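Local atomic coordinates of replication protein B (Plasmid RSF1010, PDB entry 3H20), a protein that acts as the primase of its plasmid, making the primers from which the DNA is copied exclusively in leading-strand mode. Residues A[92-97]-A[105-110]; A[74-79]-A[131-136]; A[223-228]-A[265-270]; A[249-254]-A[294-299]. All coordinates share one frame; numbering follows the deposited sequence.

Contact 1: A[92-97]-A[105-110]; sequences REPALV and YQAWVK
Leu96 holds its CG between the backbone N and the carbonyl carbon (chi1 56°), while Trp108 turns its CG anti to its own carbonyl carbon (chi1 -67°); with these two torsions the side chains run side by side from one face of the sheet, pointing the same way. Leu96 CD1 comes to 3.5 Å from Trp108 CD1, and the other methyl, Leu96 CD2, lies 3.6 Å from Trp108 CB, so the leucine branch packs on the root of the indole. An alanine in place of Leu96 would probably leave a gap beside CB and CD1 of Trp108 and let the indole shift. The backbones beneath form a classic beta bulge, in which Ala95 and Leu96 both face Trp108. Trp108 O accepts from Ala95 N at 2.7 Å, the donor near the C=O axis but its N-H bent at 142°, and weakly from Leu96 N at 3.4 Å; Leu96 O is met in return by Trp108 N at 3.1 Å. Past the bulge a water links loop to strand, donating to Glu93 O and accepting from Lys110 N. On the opposite face Pro94 CB touches Ala107 CB at 4.0 Å, and Val97 CG1 meets Tyr105 CD1 at 3.8 Å. This hairpin forms the middle of a four-stranded antiparallel sheet, flanked by strands 73-79 and 167-170; helix 6-17 covers the Leu96 and Trp108 face, and helix 81-89 the face of Pro94 and Val97.

Contact 2: A[74-79]-A[131-136]; sequences VLVDDL and YDADPA
Asp77 and Asp134 bring two carboxylates together across this contact, with Asp77 OD2 only 4.4 Å from Asp134 OD2. The chain turns a corner at Asp78, where Asp78 and Leu79 both face Tyr105 in a G1 beta bulge, while segment 131-136 has just left helix 117-130 by a Schellman motif with Asp132 at C-prime. Each acid has its own support. Asp77 OD2 is bonded to Ser137 OG and Asp77 OD1 to Gln106 NE2, which holds the carboxylate in place; the side chain of Asp77 comes within about 5 Å of the bound diphosphate. Asp134 makes an Asx turn: its OD1 accepts from Ala136 N, two residues on, at 3.0 Å, the donor lying above the carboxylate plane. Between the acids and the hydrophobic interior sits Ala133, whose CB packs against Val76 CG1 at 4.0 Å. Leu79 CD2 reaches Ala133 CB and also crosses to Tyr131 CB at 4.1 Å; the hydroxyl of that tyrosine is held by Glu90. Direct backbone bonding is slight, one straight but weak bond from Asp134 N to Asp77 O at 3.3 Å. Water does much of the rest: one molecule joins Asp78 O to Asp132 O, and another accepts from Asp77 N at 2.8 Å and donates to Asp134 O at 3.0 Å.

Contact 3: A[223-228]-A[265-270]; sequences EYRSEM and AEASPA
Ala267 meets the ring of Tyr224 at its edge: the methyl carbon CB lies near the ring plane, 3.7 Å from Tyr224 CE2. One face of the same ring carries Met228 from the next turn of its own helix, with CG 3.5 Å above the plane and offset toward the rim. The guanidinium of Arg225 approaches the alanine from the exposed side, NH1 standing 3.8 Å from Ala267 CB, so this small methyl sits between an aromatic edge and a charged group. Tyr224 has its CG anti to the backbone N (chi1 169°), and the ring projects toward the break between helices 257-267 and 269-272. There Tyr224 OH lies 3.2 Å from Ser268 CB and bonds to Asp243 OD1. The second oxygen of that carboxylate, OD2, is bonded to Ser268 OG, which as N-cap also takes Leu271 N. One aspartate of helix 239-252 thus ties the tyrosine to the serine, though no hydrogen bond joins the two segments directly. An alanine in place of Tyr224 would probably leave Asp243 OD1 without its phenolic partner and open a gap between Met228 and Ala267. One turn along from Tyr224, Met228 CE and Pro269 CD touch tip to tip at 4.1 Å. Such side-chain packing, with a capped helix start where one helix ends and the next begins, belongs to the helix-bundle domain of this primase.

Contact 4: A[249-254]-A[294-299]; sequences KLASRG and PSVQLA
Ser252 and Val296 bring their two helices very near each other, with CA atoms 4.9 Å apart, and the small side chains around them allow it. In the tight part Ala251 CB sits 3.9 Å from Val296 CG1, which stands anti to the backbone N (chi1 173°), and the other branch, Val296 CG2, lies 3.7 Å from Ser252 OG. One turn on, Ala299 directs its methyl straight at the end of the first helix: Ala299 CB touches Ser252 O at 3.7 Å and also packs against Ser252 CB. No direct hydrogen bond crosses between the segments. Toward solvent the contact becomes polar and looser. A water lies 2.7 Å from Ser252 OG and donates a weak bond of 3.2 Å to Ser295 O, bridging the two helices. Ser252 OG is also bonded to Gln248 O in the turn before, and Gln248 NE2 reaches Ser295 OG through a weak bond. Helix 239-252 stops beside this contact in a Schellman motif, with Gly254 at C-prime and its N bonded to Ala251 O; the same carbonyl oxygen receives Arg300 NH1 from the partner helix. On the buried side Val290 of helix 279-291 packs on both Ala251 and Val296, Ile260 of helix 257-267 adds to the cover over Ala251, and Leu250 turns to helix 220-234.

Contacts 1 and 2 share one antiparallel sheet, strands 104-110 and 73-79 being neighbours in it, and their segments touch directly. Contact 1 is the buried core, held by backbone bonds and large apolar groups; contact 2, at the sheet margin, is partly buried and held by a weak backbone bond, apolar methyls and bridging waters, with two carboxylates close together, that of Asp77 near the diphosphate. Contacts 3 and 4 lie on the other side of the chain's centre, 50 Å or more away between centres, in an all-helical region. Both are partly buried, lack direct hydrogen bonds between their segments, and are connected through helix 239-252 and a Glu227 to Arg253 salt bridge. Contact 3 uses aromatic packing, contact 4 small side chains.

Contact 1: A[92-97]-A[105-110]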
loop_
_atom_site.group_PDB
_atom_site.type_symbol
_atom_site.label_atom_id
_atom_site.label_comp_id
_atom_site.label_asym_id
_atom_site.label_seq_id
_atom_site.Cartn_x
_atom_site.Cartn_y
_atom_site.Cartn_z
ATOM N N ARG A 92 23.329 0.475 11.359
ATOM C CA ARG A 92 22.542 -0.178 10.294
ATOM C C ARG A 92 23.491 -0.946 9.354
ATOM O O ARG A 92 23.405 -0.818 8.121
ATOM C CB ARG A 92 21.723 0.846 9.494
ATOM C CG ARG A 92 20.434 1.356 10.185
ATOM C CD ARG A 92 20.721 2.302 11.357
ATOM N NE ARG A 92 19.509 3.062 11.692
ATOM C CZ ARG A 92 19.241 3.580 12.890
ATOM N NH1 ARG A 92 20.106 3.444 13.903
ATOM N NH2 ARG A 92 18.102 4.243 13.067
ATOM N N GLU A 93 24.390 -1.730 9.940
ATOM C CA GLU A 93 25.404 -2.466 9.165
ATOM C C GLU A 93 24.694 -3.456 8.233
ATOM O O GLU A 93 23.831 -4.218 8.685
ATOM C CB GLU A 93 26.375 -3.250 10.074
ATOM C CG GLU A 93 27.148 -2.425 11.113
ATOM C CD GLU A 93 26.442 -2.340 12.472
ATOM O OE1 GLU A 93 25.201 -2.511 12.543
ATOM O OE2 GLU A 93 27.145 -2.102 13.475
ATOM N N PRO A 94 25.056 -3.440 6.954
ATOM C CA PRO A 94 24.491 -4.380 5.980
ATOM C C PRO A 94 24.881 -5.821 6.292
ATOM O O PRO A 94 26.018 -6.079 6.690
ATOM C CB PRO A 94 25.127 -3.936 4.662
ATOM C CG PRO A 94 25.400 -2.487 4.852
ATOM C CD PRO A 94 25.762 -2.323 6.302
ATOM N N ALA A 95 23.945 -6.745 6.111
ATOM C CA ALA A 95 24.262 -8.168 6.117
ATOM C C ALA A 95 24.908 -8.595 4.804
ATOM O O ALA A 95 25.685 -9.550 4.764
ATOM C CB ALA A 95 23.009 -8.989 6.387
ATOM N N LEU A 96 24.582 -7.883 3.731
ATOM C CA LEU A 96 25.332 -7.987 2.485
ATOM C C LEU A 96 25.139 -6.747 1.619
ATOM O O LEU A 96 24.133 -6.046 1.740
ATOM C CB LEU A 96 24.915 -9.239 1.711
ATOM C CG LEU A 96 23.425 -9.373 1.390
ATOM C CD1 LEU A 96 23.224 -10.012 0.025
ATOM C CD2 LEU A 96 22.713 -10.171 2.471
ATOM N N VAL A 97 26.106 -6.482 0.747
ATOM C CA VAL A 97 26.015 -5.352 -0.186
ATOM C C VAL A 97 26.224 -5.863 -1.610
ATOM O O VAL A 97 27.161 -6.621 -1.874
ATOM C CB VAL A 97 27.080 -4.257 0.139
ATOM C CG1 VAL A 97 27.033 -3.093 -0.885
ATOM C CG2 VAL A 97 26.886 -3.705 1.556
ATOM N N TYR A 105 24.404 0.832 -5.363
ATOM C CA TYR A 105 24.365 -0.322 -4.444
ATOM C C TYR A 105 22.989 -0.645 -3.862
ATOM O O TYR A 105 22.117 0.226 -3.738
ATOM C CB TYR A 105 25.355 -0.128 -3.274
ATOM C CG TYR A 105 26.783 0.167 -3.700
ATOM C CD1 TYR A 105 27.694 -0.870 -3.932
ATOM C CD2 TYR A 105 27.224 1.476 -3.854
ATOM C CE1 TYR A 105 29.007 -0.604 -4.324
ATOM C CE2 TYR A 105 28.539 1.756 -4.251
ATOM C CZ TYR A 105 29.418 0.704 -4.487
ATOM O OH TYR A 105 30.710 0.967 -4.868
ATOM N N GLN A 106 22.828 -1.916 -3.502
ATOM C CA GLN A 106 21.735 -2.412 -2.672
ATOM C C GLN A 106 22.321 -2.994 -1.401
ATOM O O GLN A 106 23.396 -3.615 -1.428
ATOM C CB GLN A 106 20.988 -3.553 -3.399
ATOM C CG GLN A 106 20.042 -3.057 -4.459
ATOM C CD GLN A 106 19.379 -4.159 -5.252
ATOM O OE1 GLN A 106 19.760 -5.331 -5.173
ATOM N NE2 GLN A 106 18.382 -3.784 -6.033
ATOM N N ALA A 107 21.619 -2.821 -0.286
ATOM C CA ALA A 107 22.002 -3.499 0.954
ATOM C C ALA A 107 20.825 -4.296 1.518
ATOM O O ALA A 107 19.680 -3.847 1.441
ATOM C CB ALA A 107 22.504 -2.478 1.990
ATOM N N TRP A 108 21.103 -5.477 2.066
ATOM C CA TRP A 108 20.131 -6.196 2.872
ATOM C C TRP A 108 20.570 -6.032 4.323
ATOM O O TRP A 108 21.708 -6.343 4.668
ATOM C CB TRP A 108 20.094 -7.689 2.519
ATOM C CG TRP A 108 19.565 -8.013 1.113
ATOM C CD1 TRP A 108 20.296 -8.098 -0.032
ATOM C CD2 TRP A 108 18.215 -8.333 0.748
ATOM N NE1 TRP A 108 19.488 -8.429 -1.099
ATOM C CE2 TRP A 108 18.207 -8.592 -0.647
ATOM C CE3 TRP A 108 17.014 -8.427 1.458
ATOM C CZ2 TRP A 108 17.045 -8.936 -1.341
ATOM C CZ3 TRP A 108 15.852 -8.759 0.760
ATOM C CH2 TRP A 108 15.880 -9.005 -0.625
ATOM N N VAL A 109 19.678 -5.515 5.163
ATOM C CA VAL A 109 19.967 -5.330 6.596
ATOM C C VAL A 109 19.181 -6.387 7.383
ATOM O O VAL A 109 17.953 -6.489 7.229
ATOM C CB VAL A 109 19.562 -3.908 7.072
ATOM C CG1 VAL A 109 19.825 -3.709 8.587
ATOM C CG2 VAL A 109 20.268 -2.817 6.250
ATOM N N LYS A 110 19.890 -7.163 8.213
ATOM C CA LYS A 110 19.282 -8.163 9.079
ATOM C C LYS A 110 18.970 -7.509 10.425
ATOM O O LYS A 110 19.883 -7.097 11.154
ATOM C CB LYS A 110 20.216 -9.368 9.294
ATOM C CG LYS A 110 19.589 -10.485 10.177
ATOM C CD LYS A 110 20.474 -11.719 10.317
ATOM C CE LYS A 110 19.802 -12.733 11.269
ATOM N NZ LYS A 110 20.519 -14.042 11.356
HETATM O O HOH W 1 22.584 -6.669 9.017
#

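Contact 2: A[74-79]-A[131-136]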
loop_
_atom_site.group_PDB
_atom_site.type_symbol
_atom_site.label_atom_id
_atom_site.label_comp_id
_atom_site.label_asym_id
_atom_site.label_seq_id
_atom_site.Cartn_x
_atom_site.Cartn_y
_atom_site.Cartn_z
ATOM N N VAL A 74 15.895 -6.999 5.419
ATOM C CA VAL A 74 15.210 -5.829 4.835
ATOM C C VAL A 74 16.067 -5.217 3.724
ATOM O O VAL A 74 17.218 -4.844 3.968
ATOM C CB VAL A 74 14.898 -4.770 5.935
ATOM C CG1 VAL A 74 14.307 -3.497 5.328
ATOM C CG2 VAL A 74 13.918 -5.355 6.955
ATOM N N LEU A 75 15.505 -5.109 2.518
ATOM C CA LEU A 75 16.205 -4.510 1.363
ATOM C C LEU A 75 16.179 -2.978 1.366
ATOM O O LEU A 75 15.110 -2.368 1.525
ATOM C CB LEU A 75 15.594 -5.009 0.035
ATOM C CG LEU A 75 16.203 -4.481 -1.276
ATOM C CD1 LEU A 75 17.620 -5.004 -1.473
ATOM C CD2 LEU A 75 15.345 -4.831 -2.500
ATOM N N VAL A 76 17.355 -2.377 1.148
ATOM C CA VAL A 76 17.509 -0.928 0.940
ATOM C C VAL A 76 18.168 -0.679 -0.435
ATOM O O VAL A 76 19.292 -1.127 -0.685
ATOM C CB VAL A 76 18.364 -0.276 2.068
ATOM C CG1 VAL A 76 18.236 1.243 2.025
ATOM C CG2 VAL A 76 17.933 -0.786 3.441
ATOM N N ASP A 77 17.460 0.038 -1.312
ATOM C CA ASP A 77 17.785 0.127 -2.742
ATOM C C ASP A 77 18.312 1.526 -3.123
ATOM O O ASP A 77 17.965 2.513 -2.470
ATOM C CB ASP A 77 16.503 -0.180 -3.538
ATOM C CG ASP A 77 16.766 -0.545 -4.992
ATOM O OD1 ASP A 77 17.907 -0.914 -5.335
ATOM O OD2 ASP A 77 15.811 -0.450 -5.795
ATOM N N ASP A 78 19.150 1.598 -4.161
ATOM C CA ASP A 78 19.632 2.867 -4.758
ATOM C C ASP A 78 20.526 3.688 -3.807
ATOM O O ASP A 78 20.320 4.884 -3.623
ATOM C CB ASP A 78 18.454 3.709 -5.311
ATOM C CG ASP A 78 18.872 4.714 -6.400
ATOM O OD1 ASP A 78 19.829 4.450 -7.170
ATOM O OD2 ASP A 78 18.209 5.770 -6.523
ATOM N N LEU A 79 21.534 3.032 -3.229
ATOM C CA LEU A 79 22.467 3.658 -2.283
ATOM C C LEU A 79 23.821 3.994 -2.923
ATOM O O LEU A 79 24.291 3.271 -3.796
ATOM C CB LEU A 79 22.710 2.714 -1.086
ATOM C CG LEU A 79 21.521 2.379 -0.169
ATOM C CD1 LEU A 79 21.825 1.130 0.644
ATOM C CD2 LEU A 79 21.168 3.559 0.744
ATOM N N TYR A 131 17.896 7.126 4.814
ATOM C CA TYR A 131 19.026 7.277 3.899
ATOM C C TYR A 131 18.629 7.817 2.516
ATOM O O TYR A 131 19.407 7.720 1.573
ATOM C CB TYR A 131 19.842 5.956 3.841
ATOM C CG TYR A 131 20.278 5.552 5.238
ATOM C CD1 TYR A 131 21.266 6.281 5.907
ATOM C CD2 TYR A 131 19.651 4.504 5.924
ATOM C CE1 TYR A 131 21.650 5.961 7.205
ATOM C CE2 TYR A 131 20.034 4.171 7.240
ATOM C CZ TYR A 131 21.030 4.920 7.868
ATOM O OH TYR A 131 21.422 4.640 9.158
ATOM N N ASP A 132 17.432 8.409 2.425
ATOM C CA ASP A 132 16.887 8.987 1.173
ATOM C C ASP A 132 17.110 8.018 -0.007
ATOM O O ASP A 132 17.592 8.398 -1.073
ATOM C CB ASP A 132 17.478 10.394 0.913
ATOM C CG ASP A 132 16.678 11.224 -0.113
ATOM O OD1 ASP A 132 15.526 10.888 -0.470
ATOM O OD2 ASP A 132 17.219 12.255 -0.550
ATOM N N ALA A 133 16.766 6.754 0.218
ATOM C CA ALA A 133 16.856 5.720 -0.797
ATOM C C ALA A 133 15.556 5.654 -1.617
ATOM O O ALA A 133 14.684 6.516 -1.471
ATOM C CB ALA A 133 17.183 4.382 -0.144
ATOM N N ASP A 134 15.433 4.659 -2.493
ATOM C CA ASP A 134 14.248 4.550 -3.363
ATOM C C ASP A 134 13.028 4.078 -2.559
ATOM O O ASP A 134 12.989 2.927 -2.114
ATOM C CB ASP A 134 14.527 3.594 -4.542
ATOM C CG ASP A 134 13.491 3.711 -5.669
ATOM O OD1 ASP A 134 12.354 4.166 -5.413
ATOM O OD2 ASP A 134 13.814 3.324 -6.817
ATOM N N PRO A 135 12.023 4.958 -2.378
ATOM C CA PRO A 135 10.849 4.579 -1.585
ATOM C C PRO A 135 9.974 3.516 -2.264
ATOM O O PRO A 135 9.274 2.765 -1.578
ATOM C CB PRO A 135 10.072 5.894 -1.456
ATOM C CG PRO A 135 10.448 6.675 -2.675
ATOM C CD PRO A 135 11.899 6.326 -2.923
ATOM N N ALA A 136 10.010 3.462 -3.597
ATOM C CA ALA A 136 9.218 2.499 -4.360
ATOM C C ALA A 136 9.705 1.072 -4.138
ATOM O O ALA A 136 8.961 0.116 -4.371
ATOM C CB ALA A 136 9.241 2.845 -5.842
HETATM O O HOH W 2 14.950 1.181 -0.668
HETATM O O HOH W 3 19.059 7.264 -3.393
#

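Contact 3: A[223-228]-A[265-270]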
loop_
_atom_site.group_PDB
_atom_site.type_symbol
_atom_site.label_atom_id
_atom_site.label_comp_id
_atom_site.label_asym_id
_atom_site.label_seq_id
_atom_site.Cartn_x
_atom_site.Cartn_y
_atom_site.Cartn_z
ATOM N N GLU A 223 -30.016 8.302 4.968
ATOM C CA GLU A 223 -29.626 9.537 4.297
ATOM C C GLU A 223 -30.552 10.693 4.690
ATOM O O GLU A 223 -30.094 11.797 4.998
ATOM C CB GLU A 223 -29.690 9.309 2.785
ATOM C CG GLU A 223 -28.801 10.198 1.945
ATOM C CD GLU A 223 -28.770 9.769 0.486
ATOM O OE1 GLU A 223 -28.722 8.544 0.231
ATOM O OE2 GLU A 223 -28.779 10.657 -0.400
ATOM N N TYR A 224 -31.854 10.419 4.681
ATOM C CA TYR A 224 -32.871 11.387 5.087
ATOM C C TYR A 224 -32.708 11.804 6.553
ATOM O O TYR A 224 -32.677 12.996 6.863
ATOM C CB TYR A 224 -34.274 10.828 4.817
ATOM C CG TYR A 224 -35.400 11.630 5.431
ATOM C CD1 TYR A 224 -35.902 12.774 4.801
ATOM C CD2 TYR A 224 -35.975 11.235 6.639
ATOM C CE1 TYR A 224 -36.941 13.511 5.372
ATOM C CE2 TYR A 224 -37.002 11.961 7.214
ATOM C CZ TYR A 224 -37.478 13.094 6.579
ATOM O OH TYR A 224 -38.495 13.801 7.166
ATOM N N ARG A 225 -32.582 10.816 7.442
ATOM C CA ARG A 225 -32.426 11.063 8.877
ATOM C C ARG A 225 -31.167 11.874 9.194
ATOM O O ARG A 225 -31.185 12.741 10.072
ATOM C CB ARG A 225 -32.432 9.742 9.650
ATOM C CG ARG A 225 -33.752 8.982 9.563
ATOM C CD ARG A 225 -33.572 7.501 9.862
ATOM N NE ARG A 225 -33.460 7.233 11.294
ATOM C CZ ARG A 225 -34.489 6.955 12.093
ATOM N NH1 ARG A 225 -35.728 6.902 11.615
ATOM N NH2 ARG A 225 -34.277 6.730 13.381
ATOM N N SER A 226 -30.086 11.590 8.469
ATOM C CA SER A 226 -28.823 12.317 8.618
ATOM C C SER A 226 -28.986 13.812 8.328
ATOM O O SER A 226 -28.567 14.651 9.128
ATOM C CB SER A 226 -27.750 11.712 7.709
ATOM O OG SER A 226 -26.452 12.078 8.143
ATOM N N GLU A 227 -29.607 14.134 7.192
ATOM C CA GLU A 227 -29.874 15.525 6.818
ATOM C C GLU A 227 -30.794 16.216 7.832
ATOM O O GLU A 227 -30.528 17.348 8.246
ATOM C CB GLU A 227 -30.479 15.619 5.407
ATOM C CG GLU A 227 -29.585 15.103 4.266
ATOM C CD GLU A 227 -28.251 15.836 4.149
ATOM O OE1 GLU A 227 -28.213 17.070 4.346
ATOM O OE2 GLU A 227 -27.231 15.174 3.853
ATOM N N MET A 228 -31.864 15.527 8.232
ATOM C CA MET A 228 -32.847 16.079 9.169
ATOM C C MET A 228 -32.249 16.460 10.526
ATOM O O MET A 228 -32.575 17.516 11.072
ATOM C CB MET A 228 -34.026 15.114 9.362
ATOM C CG MET A 228 -34.932 14.964 8.141
ATOM S SD MET A 228 -35.830 16.468 7.704
ATOM C CE MET A 228 -37.094 16.464 8.991
ATOM N N ALA A 265 -42.468 8.911 4.728
ATOM C CA ALA A 265 -43.565 8.147 5.321
ATOM C C ALA A 265 -43.162 7.494 6.642
ATOM O O ALA A 265 -43.977 7.384 7.560
ATOM C CB ALA A 265 -44.079 7.105 4.343
ATOM N N GLU A 266 -41.898 7.082 6.736
ATOM C CA GLU A 266 -41.390 6.366 7.908
ATOM C C GLU A 266 -40.889 7.291 9.018
ATOM O O GLU A 266 -41.105 7.008 10.196
ATOM C CB GLU A 266 -40.266 5.409 7.492
ATOM C CG GLU A 266 -39.837 4.414 8.570
ATOM C CD GLU A 266 -40.871 3.325 8.819
ATOM O OE1 GLU A 266 -41.571 2.934 7.858
ATOM O OE2 GLU A 266 -40.983 2.856 9.975
ATOM N N ALA A 267 -40.236 8.394 8.642
ATOM C CA ALA A 267 -39.437 9.175 9.595
ATOM C C ALA A 267 -39.765 10.670 9.746
ATOM O O ALA A 267 -39.236 11.316 10.648
ATOM C CB ALA A 267 -37.937 8.989 9.294
ATOM N N SER A 268 -40.620 11.218 8.881
ATOM C CA SER A 268 -40.930 12.656 8.916
ATOM C C SER A 268 -41.828 13.065 10.079
ATOM O O SER A 268 -42.961 12.593 10.176
ATOM C CB SER A 268 -41.564 13.127 7.601
ATOM O OG SER A 268 -42.045 14.459 7.725
ATOM N N PRO A 269 -41.328 13.949 10.961
ATOM C CA PRO A 269 -42.195 14.497 12.007
ATOM C C PRO A 269 -43.326 15.348 11.428
ATOM O O PRO A 269 -44.443 15.284 11.935
ATOM C CB PRO A 269 -41.247 15.351 12.856
ATOM C CG PRO A 269 -40.086 15.643 11.974
ATOM C CD PRO A 269 -39.946 14.461 11.060
ATOM N N ALA A 270 -43.048 16.118 10.371
ATOM C CA ALA A 270 -44.083 16.935 9.723
ATOM C C ALA A 270 -45.226 16.079 9.161
ATOM O O ALA A 270 -46.395 16.477 9.215
ATOM C CB ALA A 270 -43.483 17.817 8.626
#

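Contact 4: A[249-254]-A[294-299]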
loop_
_atom_site.group_PDB
_atom_site.type_symbol
_atom_site.label_atom_id
_atom_site.label_comp_id
_atom_site.label_asym_id
_atom_site.label_seq_id
_atom_site.Cartn_x
_atom_site.Cartn_y
_atom_site.Cartn_z
ATOM N N LYS A 249 -31.925 17.510 -1.248
ATOM C CA LYS A 249 -30.578 16.938 -1.157
ATOM C C LYS A 249 -30.538 15.497 -1.663
ATOM O O LYS A 249 -29.699 15.159 -2.497
ATOM C CB LYS A 249 -30.034 17.036 0.269
ATOM C CG LYS A 249 -29.408 18.385 0.593
ATOM C CD LYS A 249 -29.508 18.701 2.077
ATOM C CE LYS A 249 -28.518 19.785 2.504
ATOM N NZ LYS A 249 -28.732 21.085 1.800
ATOM N N LEU A 250 -31.459 14.668 -1.170
ATOM C CA LEU A 250 -31.629 13.291 -1.643
ATOM C C LEU A 250 -31.904 13.189 -3.150
ATOM O O LEU A 250 -31.311 12.351 -3.831
ATOM C CB LEU A 250 -32.736 12.577 -0.851
ATOM C CG LEU A 250 -32.333 11.766 0.390
ATOM C CD1 LEU A 250 -31.660 12.633 1.452
ATOM C CD2 LEU A 250 -33.555 11.034 0.977
ATOM N N ALA A 251 -32.786 14.044 -3.669
ATOM C CA ALA A 251 -33.110 14.046 -5.108
ATOM C C ALA A 251 -31.930 14.504 -5.972
ATOM O O ALA A 251 -31.705 13.963 -7.057
ATOM C CB ALA A 251 -34.330 14.904 -5.389
ATOM N N SER A 252 -31.183 15.495 -5.484
ATOM C CA SER A 252 -29.980 15.977 -6.168
ATOM C C SER A 252 -28.888 14.909 -6.239
ATOM O O SER A 252 -28.042 14.936 -7.143
ATOM C CB SER A 252 -29.436 17.223 -5.473
ATOM O OG SER A 252 -30.231 18.356 -5.779
ATOM N N ARG A 253 -28.906 13.984 -5.281
ATOM C CA ARG A 253 -27.924 12.898 -5.218
ATOM C C ARG A 253 -28.437 11.617 -5.898
ATOM O O ARG A 253 -27.794 10.567 -5.834
ATOM C CB ARG A 253 -27.479 12.655 -3.767
ATOM C CG ARG A 253 -26.652 13.816 -3.205
ATOM C CD ARG A 253 -26.584 13.849 -1.673
ATOM N NE ARG A 253 -26.207 15.188 -1.201
ATOM C CZ ARG A 253 -26.140 15.575 0.076
ATOM N NH1 ARG A 253 -26.420 14.731 1.064
ATOM N NH2 ARG A 253 -25.786 16.822 0.366
ATOM N N GLY A 254 -29.591 11.724 -6.561
ATOM C CA GLY A 254 -30.101 10.662 -7.430
ATOM C C GLY A 254 -31.170 9.747 -6.859
ATOM O O GLY A 254 -31.589 8.790 -7.521
ATOM N N PRO A 294 -34.707 23.932 -10.762
ATOM C CA PRO A 294 -33.574 23.934 -11.689
ATOM C C PRO A 294 -32.345 23.267 -11.060
ATOM O O PRO A 294 -31.657 22.501 -11.734
ATOM C CB PRO A 294 -33.296 25.427 -11.929
ATOM C CG PRO A 294 -34.521 26.144 -11.496
ATOM C CD PRO A 294 -35.258 25.282 -10.533
ATOM N N SER A 295 -32.103 23.530 -9.774
ATOM C CA SER A 295 -30.967 22.945 -9.052
ATOM C C SER A 295 -30.998 21.422 -9.070
ATOM O O SER A 295 -29.988 20.779 -9.343
ATOM C CB SER A 295 -30.909 23.461 -7.606
ATOM O OG SER A 295 -32.069 23.081 -6.879
ATOM N N VAL A 296 -32.173 20.856 -8.801
ATOM C CA VAL A 296 -32.360 19.414 -8.752
ATOM C C VAL A 296 -32.261 18.819 -10.153
ATOM O O VAL A 296 -31.554 17.831 -10.352
ATOM C CB VAL A 296 -33.705 19.050 -8.066
ATOM C CG1 VAL A 296 -33.986 17.561 -8.162
ATOM C CG2 VAL A 296 -33.670 19.484 -6.618
ATOM N N GLN A 297 -32.926 19.457 -11.115
ATOM C CA GLN A 297 -32.888 19.030 -12.517
ATOM C C GLN A 297 -31.469 18.993 -13.090
ATOM O O GLN A 297 -31.094 18.017 -13.762
ATOM C CB GLN A 297 -33.804 19.909 -13.384
ATOM C CG GLN A 297 -35.292 19.587 -13.225
ATOM C CD GLN A 297 -36.192 20.500 -14.036
ATOM O OE1 GLN A 297 -35.721 21.402 -14.744
ATOM N NE2 GLN A 297 -37.496 20.275 -13.939
ATOM N N LEU A 298 -30.689 20.036 -12.828
ATOM C CA LEU A 298 -29.288 20.095 -13.278
ATOM C C LEU A 298 -28.389 19.061 -12.587
ATOM O O LEU A 298 -27.604 18.374 -13.250
ATOM C CB LEU A 298 -28.711 21.517 -13.131
ATOM C CG LEU A 298 -27.271 21.744 -13.633
ATOM C CD1 LEU A 298 -27.120 21.378 -15.123
ATOM C CD2 LEU A 298 -26.801 23.174 -13.392
ATOM N N ALA A 299 -28.495 18.958 -11.260
ATOM C CA ALA A 299 -27.734 17.968 -10.506
ATOM C C ALA A 299 -28.006 16.552 -11.025
ATOM O O ALA A 299 -27.069 15.801 -11.281
ATOM C CB ALA A 299 -28.034 18.070 -9.015
HETATM O O HOH W 4 -28.828 20.518 -6.423
#